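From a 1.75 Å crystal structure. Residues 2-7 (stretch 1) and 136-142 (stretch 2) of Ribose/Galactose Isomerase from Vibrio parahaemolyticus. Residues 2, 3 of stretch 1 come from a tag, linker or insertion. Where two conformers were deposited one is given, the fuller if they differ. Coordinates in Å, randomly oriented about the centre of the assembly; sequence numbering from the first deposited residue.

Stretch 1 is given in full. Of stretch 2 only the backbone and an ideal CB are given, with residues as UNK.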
# COMPACT_ATOMS: atom_id res chain seq x y z
N ASN A 2 -5.42 -22.52 -21.13
CA ASN A 2 -4.72 -21.35 -20.59
C ASN A 2 -3.51 -21.70 -19.73
O ASN A 2 -2.94 -20.82 -19.08
CB ASN A 2 -5.68 -20.47 -19.78
CG ASN A 2 -6.47 -19.52 -20.64
OD1 ASN A 2 -5.95 -18.97 -21.62
ND2 ASN A 2 -7.73 -19.31 -20.29
N ALA A 3 -3.12 -22.97 -19.72
CA ALA A 3 -2.03 -23.43 -18.86
C ALA A 3 -0.64 -23.05 -19.37
O ALA A 3 -0.37 -23.11 -20.57
CB ALA A 3 -2.12 -24.94 -18.65
N MSE A 4 0.24 -22.67 -18.46
CA MSE A 4 1.59 -22.28 -18.84
C MSE A 4 2.65 -23.04 -18.06
O MSE A 4 2.36 -23.68 -17.05
CB MSE A 4 1.77 -20.77 -18.62
CG MSE A 4 0.54 -19.96 -18.95
SE MSE A 4 -0.27 -19.22 -17.34
CE MSE A 4 0.93 -17.70 -17.07
N LYS A 5 3.88 -22.95 -18.54
CA LYS A 5 5.03 -23.38 -17.77
C LYS A 5 5.53 -22.11 -17.08
O LYS A 5 5.78 -21.10 -17.75
CB LYS A 5 6.10 -23.96 -18.67
CG LYS A 5 5.70 -25.30 -19.28
CD LYS A 5 6.85 -25.91 -20.10
CE LYS A 5 6.99 -25.25 -21.46
NZ LYS A 5 6.05 -25.83 -22.48
N ILE A 6 5.66 -22.15 -15.76
CA ILE A 6 6.08 -20.99 -14.98
C ILE A 6 7.39 -21.27 -14.25
O ILE A 6 7.48 -22.26 -13.52
CB ILE A 6 5.00 -20.62 -13.94
CG1 ILE A 6 3.63 -20.47 -14.62
CG2 ILE A 6 5.39 -19.34 -13.18
CD1 ILE A 6 2.44 -20.40 -13.62
N ALA A 7 8.38 -20.41 -14.42
CA ALA A 7 9.63 -20.56 -13.68
C ALA A 7 9.71 -19.58 -12.53
O ALA A 7 9.56 -18.38 -12.74
CB ALA A 7 10.84 -20.34 -14.61
N UNK A 136 -2.63 -13.64 -10.72
CA UNK A 136 -1.72 -13.73 -11.88
C UNK A 136 -2.06 -14.88 -12.81
O UNK A 136 -1.87 -14.78 -14.03
CB UNK A 136 -0.27 -13.88 -11.40
N UNK A 137 -2.56 -15.97 -12.25
CA UNK A 137 -2.58 -17.23 -12.99
C UNK A 137 -3.99 -17.81 -13.17
O UNK A 137 -4.16 -18.94 -13.63
CB UNK A 137 -1.70 -18.25 -12.27
N UNK A 138 -4.99 -17.01 -12.83
CA UNK A 138 -6.39 -17.36 -13.07
C UNK A 138 -6.90 -16.50 -14.23
O UNK A 138 -6.60 -15.31 -14.31
CB UNK A 138 -7.24 -17.16 -11.81
N UNK A 139 -7.67 -17.10 -15.13
CA UNK A 139 -8.36 -16.32 -16.14
C UNK A 139 -7.55 -16.03 -17.38
O UNK A 139 -6.48 -16.60 -17.60
CB UNK A 139 -8.82 -14.99 -15.53
N UNK A 140 -8.06 -15.13 -18.21
CA UNK A 140 -7.41 -14.81 -19.47
C UNK A 140 -6.52 -13.58 -19.36
O UNK A 140 -6.60 -12.81 -18.40
CB UNK A 140 -8.46 -14.59 -20.56
N UNK A 141 -5.67 -13.39 -20.37
CA UNK A 141 -4.68 -12.32 -20.34
C UNK A 141 -4.78 -11.46 -21.60
O UNK A 141 -5.22 -11.92 -22.66
CB UNK A 141 -3.27 -12.90 -20.20
N UNK A 142 -4.39 -10.19 -21.47
CA UNK A 142 -4.38 -9.25 -22.58
C UNK A 142 -5.70 -8.75 -23.13
O UNK A 142 -5.76 -8.42 -24.30
CB UNK A 142 -3.62 -9.90 -23.74

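Position 136 is the first to be tested. Its CA-to-CB bond runs sideways to stretch 1, the backbone angles are helical (phi/psi -66/-32), and nothing of stretch 1 lies within 5.5 Å of the ideal CB. Stretch 1 therefore sets no preference beyond a residue that tolerates helical angles. The deposited residue is Ala136, which makes no contact across the stretches.

Position 137 follows with angles of -120/10, the first residue after the helix to leave helical phi/psi. The CA-to-CB bond again points sideways, but the ideal CB lies 4.9 Å from Ile6 CD1 and 5.4 Å from Met4 SE. What stretch 1 offers here is apolar: a methyl from Ile6 and the selenium and methyl of selenomethionine Met4. Leucine, isoleucine, methionine or an aromatic would all suit, provided the side chain turns toward these groups from its sideways start. The deposited residue is Phe137. With chi1 at -59° (m), its ring comes nearer to stretch 1 than the CB direction suggests. Ile6 CD1 stands over one face, 3.7 Å from the centroid of the Phe137 ring and 14° off the ring normal, a CH-pi contact. The methyl of Met4 packs differently, near the ring plane at the edge, with Met4 CE 3.7 Å from Phe137 CD1. The ring thus meets stretch 1 with one face and with its edge.

Position 138 points away from stretch 1 and has open space around its ideal CB, so many residues, polar ones included, would fit. It is Thr138, whose OG1 hydrogen-bonds to a residue just before or after one of the stretches.

At 139 the backbone itself decides. With phi/psi of 86/-169, a CB would be jammed against the carbonyl O of the preceding residue, which calls for glycine, and Gly139 is found. Its own carbonyl faces the tag residue Asn2, but at 4.0 Å between Gly139 O and Asn2 ND2 this is proximity alone.

Position 140 is extended (-96/166), with CA-to-CB sideways and the ideal CB 4.8 Å from Asn2 ND2. The amide could accompany a polar residue or the aliphatic part of a long one. Lys140 is deposited; its CG lies 3.8 Å from Asn2 ND2, while Lys140 NZ ends 5.3 Å from Asn2 ND2, too far for a direct contact.

Position 141 points toward stretch 1, yet no atom there comes within 5.5 Å of the ideal CB. A short side chain would leave that gap unbridged; a long one could reach the carbonyl of Asn2 as a donor, or pack on Met4. Arginine, lysine, glutamine or methionine are candidates. Arg141 does both: its NH2 donates a weak hydrogen bond to Asn2 O (3.5 Å, 160° at the hydrogen), with that oxygen near the guanidinium plane, while Met4 SE lies over one face, 3.4 Å from Arg141 NH1.

Position 142 is out of reach. Its positive phi (71/30) favours glycine, with asparagine a plausible alternative; Gly142 is deposited.

Stretch 2, residues 136-142: AFTGKRG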
# COMPACT_ATOMS: atom_id res chain seq x y z
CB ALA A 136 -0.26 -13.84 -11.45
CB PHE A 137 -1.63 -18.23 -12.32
CG PHE A 137 -0.21 -17.74 -12.25
CD1 PHE A 137 0.43 -17.28 -13.39
CD2 PHE A 137 0.47 -17.68 -11.04
CE1 PHE A 137 1.73 -16.81 -13.34
CE2 PHE A 137 1.76 -17.20 -10.97
CZ PHE A 137 2.41 -16.77 -12.14
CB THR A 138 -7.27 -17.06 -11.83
OG1 THR A 138 -6.75 -17.75 -10.68
CG2 THR A 138 -8.70 -17.51 -12.06
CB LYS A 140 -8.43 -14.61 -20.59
CG LYS A 140 -9.21 -15.87 -20.94
CD LYS A 140 -10.08 -15.66 -22.17
CE LYS A 140 -11.25 -16.62 -22.16
NZ LYS A 140 -12.13 -16.40 -20.97
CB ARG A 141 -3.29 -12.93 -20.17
CG ARG A 141 -3.18 -13.82 -18.92
CD ARG A 141 -1.81 -14.53 -18.77
NE ARG A 141 -1.65 -15.64 -19.72
CZ ARG A 141 -2.10 -16.88 -19.52
NH1 ARG A 141 -2.74 -17.19 -18.40
NH2 ARG A 141 -1.90 -17.82 -20.44
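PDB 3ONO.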